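Tetratricopeptide repeat protein (Parabacteroides merdae ATCC 43184, PDB 4R7S) is of unknown function but, as a tetratricopeptide repeat protein built of stacked helix pairs, probably serves as a scaffold for binding other proteins or peptides. Local coordinates at residues A[62-67]-A[79-84]. Sequence-based numbering, arbitrary orientation.
Sequences ISYTSA and ENRASL. With EDO (1,2-ethanediol), chain H.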
loop_
_atom_site.group_PDB
_atom_site.type_symbol
_atom_site.label_atom_id
_atom_site.label_comp_id
_atom_site.label_asym_id
_atom_site.label_seq_id
_atom_site.Cartn_x
_atom_site.Cartn_y
_atom_site.Cartn_z
ATOM N N ILE A 62 -7.723 -3.457 17.289
ATOM C CA ILE A 62 -7.920 -3.398 18.741
ATOM C C ILE A 62 -6.556 -3.593 19.467
ATOM O O ILE A 62 -6.254 -2.836 20.408
ATOM C CB ILE A 62 -9.031 -4.385 19.205
ATOM C CG1 ILE A 62 -10.422 -3.852 18.725
ATOM C CG2 ILE A 62 -8.998 -4.603 20.735
ATOM C CD1 ILE A 62 -11.664 -4.750 18.956
ATOM N N SER A 63 -5.728 -4.547 18.984
ATOM C CA SER A 63 -4.411 -4.827 19.561
ATOM C C SER A 63 -3.486 -3.589 19.454
ATOM O O SER A 63 -2.902 -3.179 20.461
ATOM C CB SER A 63 -3.778 -6.051 18.905
ATOM O OG SER A 63 -4.469 -7.231 19.282
ATOM N N TYR A 64 -3.408 -2.972 18.265
ATOM C CA TYR A 64 -2.617 -1.759 18.038
ATOM C C TYR A 64 -3.141 -0.590 18.884
ATOM O O TYR A 64 -2.332 0.154 19.449
ATOM C CB TYR A 64 -2.602 -1.361 16.548
ATOM C CG TYR A 64 -1.780 -2.252 15.634
ATOM C CD1 TYR A 64 -0.595 -2.837 16.074
ATOM C CD2 TYR A 64 -2.127 -2.416 14.296
ATOM C CE1 TYR A 64 0.181 -3.624 15.225
ATOM C CE2 TYR A 64 -1.374 -3.219 13.446
ATOM C CZ TYR A 64 -0.220 -3.817 13.912
ATOM O OH TYR A 64 0.531 -4.561 13.047
ATOM N N THR A 65 -4.472 -0.442 18.990
ATOM C CA THR A 65 -5.090 0.608 19.793
ATOM C C THR A 65 -4.680 0.445 21.275
ATOM O O THR A 65 -4.343 1.445 21.928
ATOM C CB THR A 65 -6.615 0.623 19.589
ATOM O OG1 THR A 65 -6.869 1.047 18.246
ATOM C CG2 THR A 65 -7.326 1.565 20.547
ATOM N N SER A 66 -4.650 -0.812 21.763
ATOM C CA SER A 66 -4.270 -1.151 23.130
ATOM C C SER A 66 -2.814 -0.858 23.368
ATOM O O SER A 66 -2.488 -0.254 24.380
ATOM C CB SER A 66 -4.555 -2.621 23.417
ATOM O OG SER A 66 -5.939 -2.904 23.294
ATOM N N ALA A 67 -1.931 -1.275 22.440
ATOM C CA ALA A 67 -0.481 -1.039 22.492
ATOM C C ALA A 67 -0.169 0.462 22.549
ATOM O O ALA A 67 0.713 0.880 23.279
ATOM C CB ALA A 67 0.191 -1.661 21.266
ATOM N N GLU A 79 2.963 3.738 12.770
ATOM C CA GLU A 79 3.220 3.334 11.388
ATOM C C GLU A 79 2.404 2.081 11.028
ATOM O O GLU A 79 1.847 2.028 9.941
ATOM C CB GLU A 79 4.727 3.095 11.188
ATOM C CG GLU A 79 5.122 2.640 9.796
ATOM C CD GLU A 79 6.546 2.141 9.671
ATOM O OE1 GLU A 79 7.474 2.873 10.083
ATOM O OE2 GLU A 79 6.737 1.037 9.112
ATOM N N ASN A 80 2.289 1.112 11.939
ATOM C CA ASN A 80 1.538 -0.103 11.640
ATOM C C ASN A 80 0.020 0.124 11.655
ATOM O O ASN A 80 -0.666 -0.342 10.741
ATOM C CB ASN A 80 1.949 -1.241 12.582
ATOM C CG ASN A 80 3.274 -1.828 12.160
ATOM O OD1 ASN A 80 3.374 -2.641 11.241
ATOM N ND2 ASN A 80 4.335 -1.336 12.714
ATOM N N ARG A 81 -0.490 0.870 12.633
ATOM C CA ARG A 81 -1.928 1.163 12.748
ATOM C C ARG A 81 -2.375 2.119 11.622
ATOM O O ARG A 81 -3.469 1.948 11.079
ATOM C CB ARG A 81 -2.226 1.744 14.134
ATOM C CG ARG A 81 -3.678 1.742 14.594
ATOM C CD ARG A 81 -3.828 3.096 15.241
ATOM N NE ARG A 81 -4.712 3.159 16.390
ATOM C CZ ARG A 81 -5.025 4.285 17.024
ATOM N NH1 ARG A 81 -4.539 5.450 16.607
ATOM N NH2 ARG A 81 -5.828 4.257 18.078
ATOM N N ALA A 82 -1.525 3.094 11.237
ATOM C CA ALA A 82 -1.892 3.980 10.127
ATOM C C ALA A 82 -2.007 3.161 8.840
ATOM O O ALA A 82 -2.977 3.325 8.104
ATOM C CB ALA A 82 -0.886 5.104 9.968
ATOM N N SER A 83 -1.071 2.215 8.629
ATOM C CA SER A 83 -1.068 1.308 7.488
ATOM C C SER A 83 -2.305 0.412 7.537
ATOM O O SER A 83 -2.911 0.147 6.501
ATOM C CB SER A 83 0.200 0.464 7.481
ATOM O OG SER A 83 0.179 -0.479 6.425
ATOM N N LEU A 84 -2.687 -0.039 8.733
ATOM C CA LEU A 84 -3.873 -0.861 8.883
ATOM C C LEU A 84 -5.136 -0.038 8.566
ATOM O O LEU A 84 -6.015 -0.546 7.870
ATOM C CB LEU A 84 -3.946 -1.491 10.287
ATOM C CG LEU A 84 -5.179 -2.356 10.589
ATOM C CD1 LEU A 84 -5.279 -3.557 9.663
ATOM C CD2 LEU A 84 -5.164 -2.811 12.000
HETATM C C1 EDO H . 6.325 -5.627 12.255
HETATM O O1 EDO H . 5.883 -5.033 11.029
HETATM C C2 EDO H . 5.706 -4.901 13.488
HETATM O O2 EDO H . 5.227 -5.853 14.436
HETATM O O HOH W 1 1.169 -3.973 10.449
#
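Tyr64 lays one face of its ring against the aliphatic carbon of a polar residue: CB of Asn80 sits over it in a CH-pi contact, 4.1 Å from the ring centroid. Asn80 CB lies nearer the phenol end of the ring than its centre, 3.6 Å from Tyr64 CZ. Ring and amide planes are turned 36° apart, and the two polar tips are joined indirectly: one water lies 2.7 Å from Tyr64 OH and donates a hydrogen bond to Asn80 OD1. Thr49 and this water hold the phenol oxygen in position, while the bond from Asn80 ND2 to the backbone carbonyl of Thr76, with the water on OD1, should limit rotation of the amide. A 1,2-ethanediol molecule, probably from the crystallisation liquor, adds only a weak bond to Asn80 OD1.

Leu84 meets the same ring at its edge, with its CD2 3.8 Å from Tyr64 CD2. Arg81 passes at the root of the tyrosine, its CG 3.8 Å from Tyr64 CB; CG stands anti to the backbone N (chi1 -163°), and the chain then bends before the guanidinium turns its edge to Thr65. There Arg81 NH2 gives Thr65 OG1 a weak in-plane hydrogen bond of 3.4 Å, second to the one OG1 makes with Leu61 O in its own helix, while Arg81 NH1 forms a salt bridge with Asp97. An alanine in place of Tyr64 would probably open a gap beside Asn80 CB and Leu84 CD2 and leave the bridging water and Thr49 without their phenol partner.

The case illustrates how neighbouring tetratricopeptide repeat helices pack: 62-67 and 79-84 run roughly antiparallel, at 147°, on the consecutive helices 57-68 and 75-87. Helix 40-52 borders both, through Ser63 and Ala67 on one and Leu84 on the other, and helix 91-104 packs against Ala82.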